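PDB 1ZZM: putative deoxyribonuclease yjjV from Escherichia coli, which is of unknown function but probably hydrolyses ester bonds, as a metal-dependent TatD-type hydrolase that binds two divalent metal cations per subunit. Local coordinates for residues Phe230-Leu233 with Cys234-Arg237; Arg237-Ala241 with Asp242-Gln246; Asn251-Thr254 with Leu255-Pro259. All coordinates share one frame; numbering follows the deposited sequence.

Contact 1 (Phe230-Leu233 with Cys234-Arg237); sequences FAVL and CELR
Cys234 meets the Phe230 ring one turn back along helix 226-236, a sulfur-aromatic contact in the final turns of that helix. From its CB, which rests 3.5 Å from Ala231 O, the cysteine reaches out with SG beside its own backbone N (chi1 -70°). That torsion carries the sulfur over a face of the ring, 3.7 Å from its centroid and 22° off the normal. The sulfur is displaced toward the rim, so CZ is the ring atom nearest to it. Phe230 contributes by turning CG away from its backbone N (chi1 173°), which sends the ring out across the helix axis, where the cysteine sulfur points back over it. The same ring meets Phe5 and packs on Ile244 and Ala245 of helix 241-256, so the pair lies partly within the interface between the last two helices. Cys234 N also bonds to Phe230 O, at 2.9 Å. The water-facing flank is built differently: Glu235 stretches back along the helix, and a water donates to both Ala231 O and Glu235 OE2, bridging backbone and carboxylate. At the C-terminal end Leu233 and Arg237 run side by side in the same direction, and NH1 of the arginine continues to the carbonyls of Ile194 and Leu197. Arg237 N closes the final turn on Leu233 O at 3.0 Å, just where the chain leaves helical geometry. The aliphatic part of the arginine lies against the leucine, with Arg237 CG 3.8 Å from Leu233 CD1.

Contact 2 (Arg237-Ala241 with Asp242-Gln246); sequences RREPA and DEIAQ
Ile244 folds its CD1 back under the turn that precedes it, where the methyl meets Arg237 CB at 3.6 Å and Glu239 O at 3.4 Å. This is the packed side of the short loop between helices 226-236 and 241-256. With CG1 beside its backbone N (chi1 -62°) and the chain extended from there, the isoleucine points its long branch into the bend of the turn. Pro240 occupies the N-cap position, and its carbonyl opens the new helix: Ile244 N binds Pro240 O at 3.1 Å, in the carbonyl plane, while Glu243 N makes a weak bond to the same oxygen. Ala245 N to Ala241 O follows, nearly straight at 171°. On the same loop, Arg237 grips Glu239 side-on in a two-pronged salt bridge. Arg237 NE lies 3.0 Å from Glu239 OE1 and Arg237 NH2 2.9 Å from Glu239 OE2, each oxygen met on its syn side and close to the guanidinium plane, which fixes the rotation of both groups. The solvent side differs in exposure and in having no hydrogen bond between its side chains. Glu243, exposed, lies across Glu239 with the two carboxylate planes 89° apart; its OE2 touches Glu239 CG at 3.4 Å and its OE1 approaches Pro240 CD, contacts with carbon rather than with charge. Glu239 OE2 and Glu243 OE2, 4.8 Å apart, may repel mildly, and Arg237 probably offsets this at Glu239. Asp242 turns outward to a salt bridge with Arg4. Between the helices, Ile244 packs on Leu233 and Ala241 on Cys234 of helix 226-236, while Leu199, from the loop before strand 202-204, touches both Glu239 and Glu243.

Contact 3 (Asn251-Thr254 with Leu255-Pro259); sequences NTYT and LFNVP
Asn251 receives Leu255 N on its backbone oxygen at 3.0 Å, the first of three successive bonds that end helix 241-256. Its amide leads away from residues 255-259, and ND2 donates to the carbonyls of Leu199 and Leu202 and so links the helix to the start of strand 202-204. Thr252 follows: its O accepts Phe256 N at 2.9 Å, and its methyl CG2 lies 4.0 Å from Phe256 CD2. A single torsion sets both branches of Thr252, with OG1 beside the backbone N and bonded to Leu248 O one turn earlier, and CG2 anti to that N, by the phenyl ring. Leu255 CD2 lies over a face of that ring. Tyr253 bears the last turn. Asn257 N reaches Tyr253 O at 2.7 Å but from above the carbonyl plane, with an N-H...O angle of 130°, as the chain swings out of the helix. The tyrosine and asparagine side chains run alongside each other in the same direction, ring and amide planes 68° apart. Asn257 OD1 sits 3.8 Å above one ring face near CZ, and Pro259 CA meets the ring edge at CD1. A water donates to Tyr253 O and to Asn257 OD1, bridging the tyrosine's backbone oxygen and the asparagine's amide oxygen. Thr254 turns its hydroxyl back to Asn250 O. Val258 N and O are buried here and have no partner in the model. Asn257 is the first residue to leave helical geometry, with a positive phi of 74°, and Phe256, packed on Val93, Val155 and Leu203, fits the outer helix to the strands of a TIM-barrel-type metallohydrolase fold.

In the fold
Followed from the N terminus, the three contacts come in series, none nested within or crossing another. Contact 1 forms the closing turns of helix 226-236, and contact 2 begins on the residue where it ends, Arg237, closing the short loop that turns the chain sharply into helix 241-256. These two touch: Phe230 CZ packs 3.4 Å from Ala241 O, and Cys234 SG lies against Ala241 CB, so the two helices lean together. Contact 3 ends the second helix, its centre about 18 Å from that of contact 2. There the chain comes back to the barrel strands, and the terminal carboxylate of Pro259 bridges to Lys35.

Contact 1 (Phe230-Leu233 with Cys234-Arg237)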
loop_
_atom_site.group_PDB
_atom_site.type_symbol
_atom_site.label_atom_id
_atom_site.label_comp_id
_atom_site.label_asym_id
_atom_site.label_seq_id
_atom_site.Cartn_x
_atom_site.Cartn_y
_atom_site.Cartn_z
ATOM N N PHE A 230 1.166 14.831 1.363
ATOM C CA PHE A 230 2.538 15.312 1.390
ATOM C C PHE A 230 2.659 16.682 2.070
ATOM O O PHE A 230 3.587 16.921 2.855
ATOM C CB PHE A 230 3.104 15.391 -0.040
ATOM C CG PHE A 230 4.466 16.040 -0.118
ATOM C CD1 PHE A 230 5.609 15.338 0.269
ATOM C CD2 PHE A 230 4.600 17.342 -0.562
ATOM C CE1 PHE A 230 6.871 15.932 0.210
ATOM C CE2 PHE A 230 5.844 17.948 -0.626
ATOM C CZ PHE A 230 6.997 17.233 -0.234
ATOM N N ALA A 231 1.737 17.590 1.760
ATOM C CA ALA A 231 1.779 18.928 2.359
ATOM C C ALA A 231 1.658 18.784 3.868
ATOM O O ALA A 231 2.340 19.463 4.619
ATOM C CB ALA A 231 0.639 19.808 1.811
ATOM N N VAL A 232 0.791 17.895 4.325
ATOM C CA VAL A 232 0.647 17.701 5.756
ATOM C C VAL A 232 1.884 17.041 6.351
ATOM O O VAL A 232 2.317 17.383 7.460
ATOM C CB VAL A 232 -0.601 16.880 6.046
ATOM C CG1 VAL A 232 -0.691 16.535 7.521
ATOM C CG2 VAL A 232 -1.823 17.679 5.616
ATOM N N LEU A 233 2.457 16.084 5.625
ATOM C CA LEU A 233 3.672 15.414 6.104
ATOM C C LEU A 233 4.783 16.443 6.286
ATOM O O LEU A 233 5.584 16.347 7.207
ATOM C CB LEU A 233 4.140 14.360 5.104
ATOM C CG LEU A 233 5.427 13.600 5.458
ATOM C CD1 LEU A 233 5.239 12.827 6.754
ATOM C CD2 LEU A 233 5.798 12.626 4.288
ATOM N N CYS A 234 4.845 17.429 5.397
ATOM C CA CYS A 234 5.874 18.454 5.530
ATOM C C CYS A 234 5.685 19.266 6.810
ATOM O O CYS A 234 6.659 19.729 7.398
ATOM C CB CYS A 234 5.862 19.398 4.339
ATOM S SG CYS A 234 6.429 18.642 2.830
ATOM N N GLU A 235 4.442 19.434 7.242
ATOM C CA GLU A 235 4.174 20.200 8.455
ATOM C C GLU A 235 4.644 19.419 9.679
ATOM O O GLU A 235 5.003 20.002 10.702
ATOM C CB GLU A 235 2.673 20.509 8.575
ATOM C CG GLU A 235 2.163 21.549 7.570
ATOM C CD GLU A 235 0.648 21.507 7.375
ATOM O OE1 GLU A 235 -0.068 20.864 8.184
ATOM O OE2 GLU A 235 0.180 22.136 6.394
ATOM N N LEU A 236 4.631 18.094 9.575
ATOM C CA LEU A 236 5.046 17.235 10.673
ATOM C C LEU A 236 6.546 17.044 10.773
ATOM O O LEU A 236 7.096 16.854 11.857
ATOM C CB LEU A 236 4.439 15.843 10.518
ATOM C CG LEU A 236 2.933 15.718 10.644
ATOM C CD1 LEU A 236 2.485 14.280 10.350
ATOM C CD2 LEU A 236 2.565 16.149 12.034
ATOM N N ARG A 237 7.212 17.072 9.634
ATOM C CA ARG A 237 8.644 16.824 9.611
ATOM C C ARG A 237 9.502 18.048 9.760
ATOM O O ARG A 237 9.057 19.156 9.488
ATOM C CB ARG A 237 9.009 16.144 8.294
ATOM C CG ARG A 237 8.227 14.860 8.058
ATOM C CD ARG A 237 8.631 13.808 9.082
ATOM N NE ARG A 237 10.054 13.474 8.983
ATOM C CZ ARG A 237 10.580 12.327 9.413
ATOM N NH1 ARG A 237 9.790 11.401 9.962
ATOM N NH2 ARG A 237 11.890 12.110 9.313
HETATM O O HOH W 1 2.817 22.334 4.575
#

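Contact 2 (Arg237-Ala241 with Asp242-Gln246)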
loop_
_atom_site.group_PDB
_atom_site.type_symbol
_atom_site.label_atom_id
_atom_site.label_comp_id
_atom_site.label_asym_id
_atom_site.label_seq_id
_atom_site.Cartn_x
_atom_site.Cartn_y
_atom_site.Cartn_z
ATOM N N ARG A 237 7.212 17.072 9.634
ATOM C CA ARG A 237 8.644 16.824 9.611
ATOM C C ARG A 237 9.502 18.048 9.760
ATOM O O ARG A 237 9.057 19.156 9.488
ATOM C CB ARG A 237 9.009 16.144 8.294
ATOM C CG ARG A 237 8.227 14.860 8.058
ATOM C CD ARG A 237 8.631 13.808 9.082
ATOM N NE ARG A 237 10.054 13.474 8.983
ATOM C CZ ARG A 237 10.580 12.327 9.413
ATOM N NH1 ARG A 237 9.790 11.401 9.962
ATOM N NH2 ARG A 237 11.890 12.110 9.313
ATOM N N ARG A 238 10.751 17.832 10.155
ATOM C CA ARG A 238 11.707 18.932 10.277
ATOM C C ARG A 238 12.394 19.205 8.934
ATOM O O ARG A 238 12.694 20.350 8.619
ATOM C CB ARG A 238 12.783 18.607 11.327
ATOM C CG ARG A 238 12.299 18.644 12.771
ATOM C CD ARG A 238 11.856 20.044 13.187
ATOM N NE ARG A 238 12.953 21.018 13.220
ATOM C CZ ARG A 238 13.810 21.167 14.230
ATOM N NH1 ARG A 238 13.707 20.403 15.315
ATOM N NH2 ARG A 238 14.768 22.089 14.155
ATOM N N GLU A 239 12.638 18.160 8.143
ATOM C CA GLU A 239 13.317 18.319 6.851
ATOM C C GLU A 239 12.566 19.209 5.876
ATOM O O GLU A 239 11.340 19.313 5.931
ATOM C CB GLU A 239 13.556 16.953 6.174
ATOM C CG GLU A 239 14.294 15.910 7.013
ATOM C CD GLU A 239 13.363 15.099 7.917
ATOM O OE1 GLU A 239 12.178 15.450 8.059
ATOM O OE2 GLU A 239 13.808 14.102 8.502
ATOM N N PRO A 240 13.296 19.881 4.978
ATOM C CA PRO A 240 12.663 20.759 3.989
ATOM C C PRO A 240 11.826 19.879 3.069
ATOM O O PRO A 240 12.125 18.695 2.903
ATOM C CB PRO A 240 13.841 21.358 3.224
ATOM C CG PRO A 240 15.018 21.173 4.142
ATOM C CD PRO A 240 14.757 19.856 4.801
ATOM N N ALA A 241 10.801 20.473 2.472
ATOM C CA ALA A 241 9.911 19.771 1.565
ATOM C C ALA A 241 10.625 19.095 0.399
ATOM O O ALA A 241 10.253 17.990 0.012
ATOM C CB ALA A 241 8.834 20.728 1.031
ATOM N N ASP A 242 11.640 19.734 -0.179
ATOM C CA ASP A 242 12.313 19.097 -1.296
ATOM C C ASP A 242 13.072 17.849 -0.872
ATOM O O ASP A 242 13.172 16.889 -1.637
ATOM C CB ASP A 242 13.215 20.100 -2.025
ATOM C CG ASP A 242 12.468 20.844 -3.142
ATOM O OD1 ASP A 242 11.332 21.327 -2.905
ATOM O OD2 ASP A 242 13.013 20.950 -4.266
ATOM N N GLU A 243 13.578 17.838 0.358
ATOM C CA GLU A 243 14.293 16.665 0.829
ATOM C C GLU A 243 13.289 15.528 1.103
ATOM O O GLU A 243 13.572 14.347 0.838
ATOM C CB GLU A 243 15.049 16.975 2.113
ATOM C CG GLU A 243 16.037 15.884 2.486
ATOM C CD GLU A 243 16.417 15.927 3.950
ATOM O OE1 GLU A 243 16.644 17.034 4.475
ATOM O OE2 GLU A 243 16.486 14.847 4.572
ATOM N N ILE A 244 12.132 15.881 1.650
ATOM C CA ILE A 244 11.116 14.880 1.944
ATOM C C ILE A 244 10.582 14.277 0.648
ATOM O O ILE A 244 10.491 13.058 0.514
ATOM C CB ILE A 244 9.917 15.482 2.738
ATOM C CG1 ILE A 244 10.404 16.027 4.092
ATOM C CG2 ILE A 244 8.810 14.388 2.944
ATOM C CD1 ILE A 244 9.317 16.870 4.822
ATOM N N ALA A 245 10.240 15.126 -0.315
ATOM C CA ALA A 245 9.715 14.627 -1.587
ATOM C C ALA A 245 10.711 13.671 -2.227
ATOM O O ALA A 245 10.331 12.610 -2.727
ATOM C CB ALA A 245 9.434 15.781 -2.522
ATOM N N GLN A 246 11.995 14.042 -2.235
ATOM C CA GLN A 246 13.005 13.178 -2.840
ATOM C C GLN A 246 13.162 11.868 -2.074
ATOM O O GLN A 246 13.397 10.818 -2.670
ATOM C CB GLN A 246 14.383 13.853 -2.908
ATOM C CG GLN A 246 15.389 12.988 -3.662
ATOM C CD GLN A 246 14.910 12.673 -5.084
ATOM O OE1 GLN A 246 14.749 13.575 -5.923
ATOM N NE2 GLN A 246 14.659 11.393 -5.355
#

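Contact 3 (Asn251-Thr254 with Leu255-Pro259)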
loop_
_atom_site.group_PDB
_atom_site.type_symbol
_atom_site.label_atom_id
_atom_site.label_comp_id
_atom_site.label_asym_id
_atom_site.label_seq_id
_atom_site.Cartn_x
_atom_site.Cartn_y
_atom_site.Cartn_z
ATOM N N ASN A 251 12.737 6.027 -1.599
ATOM C CA ASN A 251 12.257 4.926 -0.775
ATOM C C ASN A 251 11.397 3.980 -1.610
ATOM O O ASN A 251 11.535 2.740 -1.526
ATOM C CB ASN A 251 11.425 5.487 0.390
ATOM C CG ASN A 251 12.263 6.299 1.378
ATOM O OD1 ASN A 251 13.501 6.322 1.302
ATOM N ND2 ASN A 251 11.596 6.950 2.319
ATOM N N THR A 252 10.500 4.573 -2.402
ATOM C CA THR A 252 9.604 3.828 -3.278
ATOM C C THR A 252 10.432 3.032 -4.306
ATOM O O THR A 252 10.167 1.870 -4.582
ATOM C CB THR A 252 8.641 4.812 -3.979
ATOM O OG1 THR A 252 7.926 5.555 -2.982
ATOM C CG2 THR A 252 7.643 4.063 -4.906
ATOM N N TYR A 253 11.459 3.671 -4.844
ATOM C CA TYR A 253 12.348 3.042 -5.824
ATOM C C TYR A 253 13.108 1.884 -5.168
ATOM O O TYR A 253 13.242 0.794 -5.745
ATOM C CB TYR A 253 13.329 4.122 -6.330
ATOM C CG TYR A 253 14.306 3.646 -7.370
ATOM C CD1 TYR A 253 14.069 3.883 -8.722
ATOM C CD2 TYR A 253 15.457 2.942 -7.010
ATOM C CE1 TYR A 253 14.948 3.438 -9.701
ATOM C CE2 TYR A 253 16.356 2.478 -7.989
ATOM C CZ TYR A 253 16.084 2.733 -9.335
ATOM O OH TYR A 253 16.915 2.265 -10.330
ATOM N N THR A 254 13.612 2.113 -3.961
ATOM C CA THR A 254 14.389 1.090 -3.269
ATOM C C THR A 254 13.561 -0.144 -2.914
ATOM O O THR A 254 14.035 -1.276 -3.006
ATOM C CB THR A 254 15.037 1.666 -2.001
ATOM O OG1 THR A 254 15.899 2.752 -2.369
ATOM C CG2 THR A 254 15.856 0.601 -1.305
ATOM N N LEU A 255 12.304 0.078 -2.555
ATOM C CA LEU A 255 11.449 -1.028 -2.190
ATOM C C LEU A 255 10.856 -1.782 -3.380
ATOM O O LEU A 255 10.906 -3.005 -3.403
ATOM C CB LEU A 255 10.304 -0.520 -1.299
ATOM C CG LEU A 255 9.397 -1.658 -0.774
ATOM C CD1 LEU A 255 10.243 -2.565 0.116
ATOM C CD2 LEU A 255 8.197 -1.091 0.033
ATOM N N PHE A 256 10.320 -1.046 -4.358
ATOM C CA PHE A 256 9.622 -1.611 -5.532
ATOM C C PHE A 256 10.322 -1.568 -6.883
ATOM O O PHE A 256 9.953 -2.314 -7.812
ATOM C CB PHE A 256 8.300 -0.879 -5.763
ATOM C CG PHE A 256 7.373 -0.910 -4.609
ATOM C CD1 PHE A 256 6.729 -2.094 -4.252
ATOM C CD2 PHE A 256 7.088 0.266 -3.896
ATOM C CE1 PHE A 256 5.822 -2.108 -3.220
ATOM C CE2 PHE A 256 6.182 0.256 -2.865
ATOM C CZ PHE A 256 5.541 -0.934 -2.519
ATOM N N ASN A 257 11.286 -0.663 -7.009
ATOM C CA ASN A 257 12.004 -0.437 -8.268
ATOM C C ASN A 257 11.069 0.314 -9.242
ATOM O O ASN A 257 11.014 0.019 -10.441
ATOM C CB ASN A 257 12.495 -1.755 -8.883
ATOM C CG ASN A 257 13.748 -1.563 -9.749
ATOM O OD1 ASN A 257 14.641 -0.785 -9.406
ATOM N ND2 ASN A 257 13.827 -2.289 -10.850
ATOM N N VAL A 258 10.319 1.278 -8.700
ATOM C CA VAL A 258 9.395 2.115 -9.481
ATOM C C VAL A 258 9.979 3.538 -9.479
ATOM O O VAL A 258 9.963 4.209 -8.443
ATOM C CB VAL A 258 7.978 2.139 -8.836
ATOM C CG1 VAL A 258 7.106 3.195 -9.503
ATOM C CG2 VAL A 258 7.331 0.766 -8.964
ATOM N N PRO A 259 10.485 4.016 -10.641
ATOM C CA PRO A 259 11.104 5.338 -10.868
ATOM C C PRO A 259 10.192 6.563 -10.748
ATOM O O PRO A 259 10.553 7.533 -10.032
ATOM C CB PRO A 259 11.665 5.204 -12.274
ATOM C CG PRO A 259 10.586 4.433 -12.957
ATOM C CD PRO A 259 10.265 3.332 -11.932
ATOM O OXT PRO A 259 9.132 6.560 -11.403
HETATM O O HOH W 2 15.177 -0.719 -6.619
#